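Local coordinates for protein beta-N-acetylglucosaminidase Nag2 (Vibrio harveyi, PDB 6EZS) that probably hydrolyses terminal non-reducing N-acetyl-D-hexosamine residues of N-acetyl-beta-D-hexosaminides, as a family 20 glycoside hydrolase, and binds N-acetylglucosamine, at residues W37-A42 with N98-D103; M269-R274 with A580-I585; T528-M533 with V544-P549. All coordinates share one frame; numbering follows the deposited sequence.

Contact 1 lies far from the middle of the chain, in the mixed sheet of the N-terminal region, yet most of its residues are buried. It is a backbone ladder with apolar packing. Contact 2 sits near the centre of the chain, where two neighbouring parallel strands of the catalytic barrel end. Its chemistry is charged and aromatic. Contact 3 is a partly buried loop pair, nested in the chain between the two segments of contact 2. Contacts 2 and 3 hold the same sugar, contact 2 at O3 and O4 and contact 3 at O1 and O6. Contact 1 touches contact 2 where Asn98 packs on Ile585.

Contact 1 of 3, residues W37-A42 with N98-D103; sequences WGLTFA and NEAMID
Gly38 and Asp103 open an antiparallel ladder between strands 38-42 and 100-103. Gly38 N donates to Asp103 O at 2.7 Å, and Asp103 N donates back to Gly38 O. Thr40 and Met101 form the next hydrogen-bonded pair, with Thr40 N to Met101 O and Met101 N to Thr40 O both 2.9 Å. Further along, Ala42 N donates to Glu99 O, and a weak bond from Asn98 N to Ala42 O ends the row. The non-hydrogen-bonded pairs are Leu39 with Ile102 and Phe41 with Ala100.

These two pairs share one face of the sheet. Leu39 CG lies anti to its backbone N (chi1 -176°). This carries Leu39 CD1 across toward the partner strand, where it meets Ile102 CG2 at 3.7 Å. The two side chains cross at a slant. Phe41 meets Ala100 CB with its own CB, and its ring leads away to stack on Phe97. The same CG2 of Ile102 reaches the edge of the Trp37 indole, with Trp37 CE3 at 4.3 Å.

On the other face Thr40 and Met101 run side by side. Thr40 OG1 lies 3.3 Å from Met101 CG. A water donates to both Gly38 O and Asp103 OD2, the latter at 2.7 Å, and so ties the carboxylate to the opposite strand.

Neighbouring strands position the pair. Leu39 and Phe41 bond by backbone to strand 63-67, and Ala100 and Ile102 to strand 109-117. The Glu99 carboxylate accepts from the backbone of His336 and Leu337, and Asn98 ND2 donates to Tyr334 O. The pair thus forms two inner strands of the N-terminal eight-stranded mixed sheet, whose loop end is tied to the catalytic domain.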
loop_
_atom_site.group_PDB
_atom_site.type_symbol
_atom_site.label_atom_id
_atom_site.label_comp_id
_atom_site.label_asym_id
_atom_site.label_seq_id
_atom_site.Cartn_x
_atom_site.Cartn_y
_atom_site.Cartn_z
ATOM N N TRP A 37 20.837 -7.664 -31.918
ATOM C CA TRP A 37 19.600 -7.806 -31.177
ATOM C C TRP A 37 19.911 -7.958 -29.694
ATOM O O TRP A 37 20.984 -8.434 -29.315
ATOM C CB TRP A 37 18.759 -8.966 -31.729
ATOM C CG TRP A 37 19.219 -10.312 -31.328
ATOM C CD1 TRP A 37 20.199 -11.057 -31.914
ATOM C CD2 TRP A 37 18.711 -11.089 -30.251
ATOM N NE1 TRP A 37 20.341 -12.255 -31.254
ATOM C CE2 TRP A 37 19.431 -12.302 -30.231
ATOM C CE3 TRP A 37 17.716 -10.877 -29.292
ATOM C CZ2 TRP A 37 19.198 -13.296 -29.277
ATOM C CZ3 TRP A 37 17.473 -11.869 -28.352
ATOM C CH2 TRP A 37 18.214 -13.062 -28.350
ATOM N N GLY A 38 18.970 -7.533 -28.861
ATOM C CA GLY A 38 19.122 -7.635 -27.413
ATOM C C GLY A 38 17.775 -7.772 -26.752
ATOM O O GLY A 38 16.818 -7.177 -27.213
ATOM N N LEU A 39 17.717 -8.552 -25.671
ATOM C CA LEU A 39 16.467 -8.803 -24.925
ATOM C C LEU A 39 16.450 -8.040 -23.607
ATOM O O LEU A 39 17.435 -8.053 -22.880
ATOM C CB LEU A 39 16.290 -10.306 -24.642
ATOM C CG LEU A 39 14.982 -10.749 -23.944
ATOM C CD1 LEU A 39 13.758 -10.603 -24.845
ATOM C CD2 LEU A 39 15.071 -12.181 -23.445
ATOM N N THR A 40 15.336 -7.374 -23.308
ATOM C CA THR A 40 15.065 -6.879 -21.944
ATOM C C THR A 40 13.748 -7.468 -21.392
ATOM O O THR A 40 12.846 -7.823 -22.149
ATOM C CB THR A 40 15.082 -5.330 -21.829
ATOM O OG1 THR A 40 13.848 -4.779 -22.286
ATOM C CG2 THR A 40 16.204 -4.739 -22.643
ATOM N N PHE A 41 13.674 -7.585 -20.066
ATOM C CA PHE A 41 12.482 -8.097 -19.370
ATOM C C PHE A 41 12.440 -7.645 -17.914
ATOM O O PHE A 41 13.461 -7.291 -17.344
ATOM C CB PHE A 41 12.436 -9.624 -19.427
ATOM C CG PHE A 41 13.709 -10.284 -18.979
ATOM C CD1 PHE A 41 13.934 -10.550 -17.626
ATOM C CD2 PHE A 41 14.704 -10.629 -19.903
ATOM C CE1 PHE A 41 15.107 -11.158 -17.204
ATOM C CE2 PHE A 41 15.880 -11.238 -19.483
ATOM C CZ PHE A 41 16.076 -11.508 -18.132
ATOM N N ALA A 42 11.255 -7.654 -17.322
ATOM C CA ALA A 42 11.081 -7.323 -15.908
ATOM C C ALA A 42 11.129 -8.604 -15.091
ATOM O O ALA A 42 10.375 -9.525 -15.359
ATOM C CB ALA A 42 9.770 -6.606 -15.687
ATOM N N ASN A 98 7.239 -10.278 -16.061
ATOM C CA ASN A 98 5.948 -9.577 -16.257
ATOM C C ASN A 98 5.802 -9.127 -17.716
ATOM O O ASN A 98 4.718 -9.207 -18.304
ATOM C CB ASN A 98 5.810 -8.351 -15.353
ATOM C CG ASN A 98 5.901 -8.671 -13.862
ATOM O OD1 ASN A 98 5.682 -9.809 -13.412
ATOM N ND2 ASN A 98 6.232 -7.642 -13.079
ATOM N N GLU A 99 6.907 -8.628 -18.275
ATOM C CA GLU A 99 6.974 -8.192 -19.665
ATOM C C GLU A 99 8.361 -8.420 -20.219
ATOM O O GLU A 99 9.328 -8.534 -19.476
ATOM C CB GLU A 99 6.649 -6.704 -19.786
ATOM C CG GLU A 99 5.192 -6.341 -19.565
ATOM C CD GLU A 99 4.944 -4.844 -19.686
ATOM O OE1 GLU A 99 5.749 -4.153 -20.369
ATOM O OE2 GLU A 99 3.940 -4.353 -19.102
ATOM N N ALA A 100 8.436 -8.466 -21.538
ATOM C CA ALA A 100 9.700 -8.548 -22.249
ATOM C C ALA A 100 9.613 -7.783 -23.558
ATOM O O ALA A 100 8.524 -7.498 -24.061
ATOM C CB ALA A 100 10.073 -9.993 -22.508
ATOM N N MET A 101 10.775 -7.440 -24.096
ATOM C CA MET A 101 10.861 -6.761 -25.376
ATOM C C MET A 101 12.244 -6.910 -25.966
ATOM O O MET A 101 13.162 -7.368 -25.296
ATOM C CB MET A 101 10.487 -5.291 -25.233
ATOM C CG MET A 101 11.563 -4.396 -24.676
ATOM S SD MET A 101 10.821 -2.849 -24.144
ATOM C CE MET A 101 10.301 -2.179 -25.730
ATOM N N ILE A 102 12.385 -6.518 -27.226
ATOM C CA ILE A 102 13.690 -6.600 -27.903
ATOM C C ILE A 102 14.096 -5.292 -28.565
ATOM O O ILE A 102 13.262 -4.449 -28.867
ATOM C CB ILE A 102 13.781 -7.750 -28.938
ATOM C CG1 ILE A 102 12.569 -7.750 -29.865
ATOM C CG2 ILE A 102 13.933 -9.087 -28.233
ATOM C CD1 ILE A 102 12.831 -8.475 -31.164
ATOM N N ASP A 103 15.405 -5.152 -28.739
ATOM C CA ASP A 103 16.028 -4.071 -29.476
ATOM C C ASP A 103 16.869 -4.723 -30.552
ATOM O O ASP A 103 17.502 -5.741 -30.298
ATOM C CB ASP A 103 16.907 -3.230 -28.546
ATOM C CG ASP A 103 16.099 -2.242 -27.711
ATOM O OD1 ASP A 103 15.247 -1.529 -28.285
ATOM O OD2 ASP A 103 16.321 -2.152 -26.479
HETATM O O HOH W 1 15.920 -4.739 -25.753
#

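Contact 2 of 3, residues M269-R274 with A580-I585; sequences MLDCAR and ALWCEI. With NAG (2-acetamido-2-deoxy-beta-D-glucopyranose), chain C.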
loop_
_atom_site.group_PDB
_atom_site.type_symbol
_atom_site.label_atom_id
_atom_site.label_comp_id
_atom_site.label_asym_id
_atom_site.label_seq_id
_atom_site.Cartn_x
_atom_site.Cartn_y
_atom_site.Cartn_z
ATOM N N MET A 269 -2.075 1.797 4.191
ATOM C CA MET A 269 -1.022 2.428 3.413
ATOM C C MET A 269 -1.182 2.019 1.964
ATOM O O MET A 269 -1.414 0.843 1.684
ATOM C CB MET A 269 0.348 1.983 3.901
ATOM C CG MET A 269 1.505 2.810 3.358
ATOM S SD MET A 269 2.953 1.831 2.917
ATOM C CE MET A 269 2.325 1.131 1.389
ATOM N N LEU A 270 -1.056 2.983 1.050
ATOM C CA LEU A 270 -1.041 2.688 -0.377
ATOM C C LEU A 270 0.247 3.145 -0.978
ATOM O O LEU A 270 0.600 4.314 -0.863
ATOM C CB LEU A 270 -2.179 3.387 -1.115
ATOM C CG LEU A 270 -2.261 3.099 -2.624
ATOM C CD1 LEU A 270 -2.558 1.626 -2.909
ATOM C CD2 LEU A 270 -3.342 3.982 -3.224
ATOM N N ASP A 271 0.913 2.205 -1.647
ATOM C CA ASP A 271 2.114 2.448 -2.450
ATOM C C ASP A 271 1.767 3.056 -3.813
ATOM O O ASP A 271 1.311 2.337 -4.697
ATOM C CB ASP A 271 2.870 1.124 -2.640
ATOM C CG ASP A 271 4.126 1.264 -3.485
ATOM O OD1 ASP A 271 4.505 2.400 -3.846
ATOM O OD2 ASP A 271 4.744 0.213 -3.783
ATOM N N CYS A 272 2.007 4.364 -3.965
ATOM C CA CYS A 272 1.822 5.088 -5.236
ATOM C C CYS A 272 3.127 5.365 -5.999
ATOM O O CYS A 272 3.104 5.935 -7.095
ATOM C CB CYS A 272 1.117 6.411 -4.980
ATOM S SG CYS A 272 -0.575 6.229 -4.392
ATOM N N ALA A 273 4.259 4.971 -5.434
ATOM C CA ALA A 273 5.547 5.174 -6.079
ATOM C C ALA A 273 5.845 4.085 -7.093
ATOM O O ALA A 273 6.313 4.362 -8.189
ATOM C CB ALA A 273 6.646 5.228 -5.036
ATOM N N ARG A 274 5.628 2.836 -6.714
ATOM C CA ARG A 274 5.891 1.709 -7.626
ATOM C C ARG A 274 5.042 1.788 -8.879
ATOM O O ARG A 274 5.524 1.546 -9.972
ATOM C CB ARG A 274 5.662 0.369 -6.930
ATOM C CG ARG A 274 6.826 -0.109 -6.081
ATOM C CD ARG A 274 7.493 0.998 -5.262
ATOM N NE ARG A 274 8.642 0.490 -4.507
ATOM C CZ ARG A 274 8.573 -0.212 -3.382
ATOM N NH1 ARG A 274 7.384 -0.481 -2.814
ATOM N NH2 ARG A 274 9.701 -0.637 -2.814
ATOM N N ALA A 580 -1.266 -2.657 4.530
ATOM C CA ALA A 580 -0.527 -1.981 3.456
ATOM C C ALA A 580 -0.612 -2.710 2.139
ATOM O O ALA A 580 -0.617 -3.935 2.107
ATOM C CB ALA A 580 0.933 -1.766 3.838
ATOM N N LEU A 581 -0.658 -1.927 1.058
ATOM C CA LEU A 581 -0.637 -2.449 -0.302
ATOM C C LEU A 581 0.618 -1.958 -0.999
ATOM O O LEU A 581 0.748 -0.787 -1.292
ATOM C CB LEU A 581 -1.875 -2.022 -1.088
ATOM C CG LEU A 581 -2.070 -2.757 -2.420
ATOM C CD1 LEU A 581 -2.373 -4.245 -2.228
ATOM C CD2 LEU A 581 -3.176 -2.105 -3.227
ATOM N N TRP A 582 1.542 -2.872 -1.246
ATOM C CA TRP A 582 2.749 -2.583 -2.008
ATOM C C TRP A 582 2.440 -2.915 -3.459
ATOM O O TRP A 582 1.765 -3.903 -3.742
ATOM C CB TRP A 582 3.913 -3.384 -1.452
ATOM C CG TRP A 582 4.128 -3.094 -0.014
ATOM C CD1 TRP A 582 3.740 -3.856 1.057
ATOM C CD2 TRP A 582 4.748 -1.924 0.537
ATOM N NE1 TRP A 582 4.112 -3.246 2.231
ATOM C CE2 TRP A 582 4.729 -2.061 1.940
ATOM C CE3 TRP A 582 5.325 -0.776 -0.022
ATOM C CZ2 TRP A 582 5.260 -1.096 2.786
ATOM C CZ3 TRP A 582 5.871 0.172 0.821
ATOM C CH2 TRP A 582 5.835 0.009 2.205
ATOM N N CYS A 583 2.902 -2.074 -4.376
ATOM C CA CYS A 583 2.344 -2.067 -5.731
ATOM C C CYS A 583 3.302 -2.432 -6.832
ATOM O O CYS A 583 3.079 -2.039 -7.981
ATOM C CB CYS A 583 1.676 -0.721 -6.002
ATOM S SG CYS A 583 0.101 -0.617 -5.141
ATOM N N GLU A 584 4.304 -3.254 -6.503
ATOM C CA GLU A 584 5.272 -3.780 -7.493
ATOM C C GLU A 584 4.599 -4.434 -8.701
ATOM O O GLU A 584 5.079 -4.296 -9.812
ATOM C CB GLU A 584 6.208 -4.833 -6.884
ATOM C CG GLU A 584 7.345 -4.302 -6.040
ATOM C CD GLU A 584 6.949 -4.032 -4.613
ATOM O OE1 GLU A 584 5.734 -3.921 -4.320
ATOM O OE2 GLU A 584 7.867 -3.922 -3.781
ATOM N N ILE A 585 3.516 -5.165 -8.467
ATOM C CA ILE A 585 2.767 -5.832 -9.553
ATOM C C ILE A 585 1.283 -5.435 -9.627
ATOM O O ILE A 585 0.475 -6.123 -10.225
ATOM C CB ILE A 585 2.940 -7.363 -9.485
ATOM C CG1 ILE A 585 2.591 -7.906 -8.090
ATOM C CG2 ILE A 585 4.370 -7.710 -9.829
ATOM C CD1 ILE A 585 2.578 -9.414 -7.987
HETATM C C1 NAG C . 8.008 -4.404 2.505
HETATM C C2 NAG C . 8.905 -3.231 2.033
HETATM C C3 NAG C . 8.519 -2.652 0.671
HETATM C C4 NAG C . 8.207 -3.726 -0.348
HETATM C C5 NAG C . 7.398 -4.846 0.293
HETATM C C6 NAG C . 7.152 -6.016 -0.658
HETATM C C7 NAG C . 9.773 -1.550 3.668
HETATM C C8 NAG C . 9.311 -0.439 4.565
HETATM N N2 NAG C . 8.767 -2.138 3.026
HETATM O O1 NAG C . 8.498 -5.024 3.685
HETATM O O3 NAG C . 9.583 -1.854 0.163
HETATM O O4 NAG C . 7.484 -3.088 -1.399
HETATM O O5 NAG C . 8.136 -5.297 1.419
HETATM O O6 NAG C . 6.097 -6.818 -0.117
HETATM O O7 NAG C . 10.954 -1.851 3.545
#
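Met269 and Trp582 cross at about a right angle, with the methionine tip over one face of the indole. Met269 CE stands 3.6 Å from the centroid of the six-membered ring of Trp582, only 7° off its normal. SD lies over the same face, a Met-aromatic contact. The chain bends at chi2 and chi3 to lay its end there. The opposite face carries the sugar, with NAG C3 3.7 Å above the Trp582 ring plane.

Arg274 crosses Trp582 at a slant, the guanidinium and ring planes 69° apart. NH1 meets the ring at CE3. Asp271 OD2 is gripped twice, from opposite faces of the carboxylate. Arg274 NH1 reaches Asp271 OD2 at 2.9 Å in a salt bridge, from above the carboxylate plane. Cys583 N donates to Asp271 OD2 from the other face at 3.0 Å. Asp271 OD1 accepts from Arg274 N in an Asx motif. The carboxylate thus fixes both the turn and the guanidinium, whose NE pairs with Glu305.

Glu584 runs alongside Arg274. Glu584 OE2 sits over the guanidinium face, 3.6 Å from Arg274 NH1, a long and purely electrostatic pair. Glu584 OE2 accepts from NAG O4 at 2.6 Å, while Arg274 NH1 donates to O4 and NH2 to O3.

Backbone bonds from Leu581 N to Met269 O and from Asp271 N to Leu581 O join the parallel strands. This is the sugar pocket at the C-terminal ends of strands in a TIM barrel.

Contact 3 of 3, residues T528-M533 with V544-P549; sequences TTYLDM and VDWANP. With NAG (2-acetamido-2-deoxy-beta-D-glucopyranose), chain C.
NAG O6 is held between Asp532 and Trp546, one from each segment. NAG O6 donates to Asp532 OD2 at 2.6 Å and accepts from Trp546 NE1 at 2.9 Å. The indole bond is nearly straight, 174° at the hydrogen, and O6 lies in the ring plane at its edge. Asp532 CG sits between its backbone N and carbonyl carbon (chi1 57°), which sends the carboxylate to the sugar.

Met533 packs behind this grip. Its chain folds at chi2 and chi3, bringing Met533 CE to 3.3 Å from Val544 CG2 and as near to Trp546 NE1. Met533 SD lies obliquely to the indole, a Met-aromatic contact, and 3.9 Å from Ala547 CB. Ala547 CB in turn sits over the centre of one indole face, so the ring is propped from its own turn as well.

Tyr530 meets the end of the indole at an oblique angle, Tyr530 CE2 to Trp546 CZ2 4.0 Å. Its OH is hydrogen-bonded to NAG O1, which lies in the plane of the phenol ring at its edge. Trp582 packs edge-to-face with the same phenol.

The backbones join once, Val544 N to Asp532 O at 3.0 Å. Type I turns at Tyr530-Met533 and Asp545-Asn548 shape the two loops. Together they form the loop wall of the N-acetylglucosamine site in this family 20 barrel, binding the sugar at its O6 and O1 ends.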
loop_
_atom_site.group_PDB
_atom_site.type_symbol
_atom_site.label_atom_id
_atom_site.label_comp_id
_atom_site.label_asym_id
_atom_site.label_seq_id
_atom_site.Cartn_x
_atom_site.Cartn_y
_atom_site.Cartn_z
ATOM N N THR A 528 0.727 -10.779 8.346
ATOM C CA THR A 528 -0.746 -10.705 8.350
ATOM C C THR A 528 -1.420 -9.475 7.731
ATOM O O THR A 528 -2.607 -9.536 7.442
ATOM C CB THR A 528 -1.302 -10.886 9.773
ATOM O OG1 THR A 528 -0.600 -10.014 10.656
ATOM C CG2 THR A 528 -1.138 -12.318 10.220
ATOM N N THR A 529 -0.694 -8.383 7.516
ATOM C CA THR A 529 -1.311 -7.133 7.027
ATOM C C THR A 529 -0.881 -6.673 5.624
ATOM O O THR A 529 -1.365 -5.644 5.146
ATOM C CB THR A 529 -1.068 -5.978 8.016
ATOM O OG1 THR A 529 0.337 -5.731 8.125
ATOM C CG2 THR A 529 -1.637 -6.303 9.391
ATOM N N TYR A 530 -0.013 -7.436 4.955
ATOM C CA TYR A 530 0.448 -7.081 3.605
ATOM C C TYR A 530 -0.483 -7.648 2.546
ATOM O O TYR A 530 -0.430 -8.828 2.215
ATOM C CB TYR A 530 1.873 -7.576 3.367
ATOM C CG TYR A 530 2.994 -6.717 3.937
ATOM C CD1 TYR A 530 2.786 -5.841 4.993
ATOM C CD2 TYR A 530 4.278 -6.817 3.425
ATOM C CE1 TYR A 530 3.816 -5.091 5.503
ATOM C CE2 TYR A 530 5.312 -6.094 3.943
ATOM C CZ TYR A 530 5.078 -5.229 4.981
ATOM O OH TYR A 530 6.119 -4.485 5.482
ATOM N N LEU A 531 -1.317 -6.769 2.007
ATOM C CA LEU A 531 -2.303 -7.115 1.001
ATOM C C LEU A 531 -1.715 -7.396 -0.383
ATOM O O LEU A 531 -2.454 -7.871 -1.249
ATOM C CB LEU A 531 -3.344 -6.006 0.913
ATOM C CG LEU A 531 -4.094 -5.776 2.229
ATOM C CD1 LEU A 531 -5.176 -4.724 2.087
ATOM C CD2 LEU A 531 -4.733 -7.064 2.745
ATOM N N ASP A 532 -0.416 -7.134 -0.580
ATOM C CA ASP A 532 0.278 -7.562 -1.806
ATOM C C ASP A 532 0.526 -9.059 -1.860
ATOM O O ASP A 532 0.818 -9.608 -2.933
ATOM C CB ASP A 532 1.585 -6.772 -2.096
ATOM C CG ASP A 532 2.609 -6.830 -0.964
ATOM O OD1 ASP A 532 2.222 -6.695 0.217
ATOM O OD2 ASP A 532 3.816 -6.965 -1.261
ATOM N N MET A 533 0.380 -9.721 -0.716
ATOM C CA MET A 533 0.534 -11.151 -0.659
ATOM C C MET A 533 -0.634 -11.890 -1.318
ATOM O O MET A 533 -1.789 -11.472 -1.199
ATOM C CB MET A 533 0.658 -11.614 0.784
ATOM C CG MET A 533 1.860 -11.064 1.513
ATOM S SD MET A 533 3.396 -11.648 0.783
ATOM C CE MET A 533 4.183 -10.039 0.675
ATOM N N VAL A 544 2.477 -11.619 -4.449
ATOM C CA VAL A 544 3.792 -12.120 -4.061
ATOM C C VAL A 544 3.578 -12.945 -2.782
ATOM O O VAL A 544 2.497 -12.923 -2.199
ATOM C CB VAL A 544 4.826 -10.974 -3.896
ATOM C CG1 VAL A 544 4.785 -10.049 -5.108
ATOM C CG2 VAL A 544 4.582 -10.157 -2.633
ATOM N N ASP A 545 4.599 -13.686 -2.378
ATOM C CA ASP A 545 4.458 -14.633 -1.272
ATOM C C ASP A 545 5.667 -14.718 -0.350
ATOM O O ASP A 545 5.779 -15.678 0.410
ATOM C CB ASP A 545 4.129 -16.034 -1.827
ATOM C CG ASP A 545 5.303 -16.675 -2.586
ATOM O OD1 ASP A 545 6.288 -15.978 -2.871
ATOM O OD2 ASP A 545 5.239 -17.881 -2.914
ATOM N N TRP A 546 6.556 -13.728 -0.377
ATOM C CA TRP A 546 7.820 -13.838 0.376
ATOM C C TRP A 546 7.560 -13.927 1.876
ATOM O O TRP A 546 8.229 -14.671 2.563
ATOM C CB TRP A 546 8.796 -12.707 0.027
ATOM C CG TRP A 546 8.382 -11.373 0.513
ATOM C CD1 TRP A 546 7.630 -10.443 -0.161
ATOM C CD2 TRP A 546 8.673 -10.802 1.794
ATOM N NE1 TRP A 546 7.440 -9.328 0.624
ATOM C CE2 TRP A 546 8.064 -9.523 1.830
ATOM C CE3 TRP A 546 9.365 -11.256 2.929
ATOM C CZ2 TRP A 546 8.150 -8.685 2.952
ATOM C CZ3 TRP A 546 9.442 -10.428 4.050
ATOM C CH2 TRP A 546 8.845 -9.152 4.046
ATOM N N ALA A 547 6.576 -13.172 2.354
ATOM C CA ALA A 547 6.084 -13.263 3.730
ATOM C C ALA A 547 5.126 -14.428 3.969
ATOM O O ALA A 547 4.695 -14.603 5.083
ATOM C CB ALA A 547 5.377 -11.982 4.111
ATOM N N ASN A 548 4.778 -15.168 2.915
ATOM C CA ASN A 548 3.809 -16.282 2.868
ATOM C C ASN A 548 2.467 -15.874 2.269
ATOM O O ASN A 548 2.049 -14.726 2.391
ATOM C CB ASN A 548 3.572 -17.021 4.200
ATOM C CG ASN A 548 4.601 -18.115 4.461
ATOM O OD1 ASN A 548 5.426 -18.466 3.599
ATOM N ND2 ASN A 548 4.536 -18.686 5.668
ATOM N N PRO A 549 1.784 -16.813 1.606
ATOM C CA PRO A 549 0.438 -16.486 1.155
ATOM C C PRO A 549 -0.485 -16.027 2.309
ATOM O O PRO A 549 -0.383 -16.497 3.444
ATOM C CB PRO A 549 -0.046 -17.790 0.541
ATOM C CG PRO A 549 1.192 -18.475 0.118
ATOM C CD PRO A 549 2.224 -18.129 1.132
HETATM C C1 NAG C . 8.008 -4.404 2.505
HETATM C C2 NAG C . 8.905 -3.231 2.033
HETATM C C3 NAG C . 8.519 -2.652 0.671
HETATM C C4 NAG C . 8.207 -3.726 -0.348
HETATM C C5 NAG C . 7.398 -4.846 0.293
HETATM C C6 NAG C . 7.152 -6.016 -0.658
HETATM C C7 NAG C . 9.773 -1.550 3.668
HETATM C C8 NAG C . 9.311 -0.439 4.565
HETATM N N2 NAG C . 8.767 -2.138 3.026
HETATM O O1 NAG C . 8.498 -5.024 3.685
HETATM O O3 NAG C . 9.583 -1.854 0.163
HETATM O O4 NAG C . 7.484 -3.088 -1.399
HETATM O O5 NAG C . 8.136 -5.297 1.419
HETATM O O6 NAG C . 6.097 -6.818 -0.117
HETATM O O7 NAG C . 10.954 -1.851 3.545
#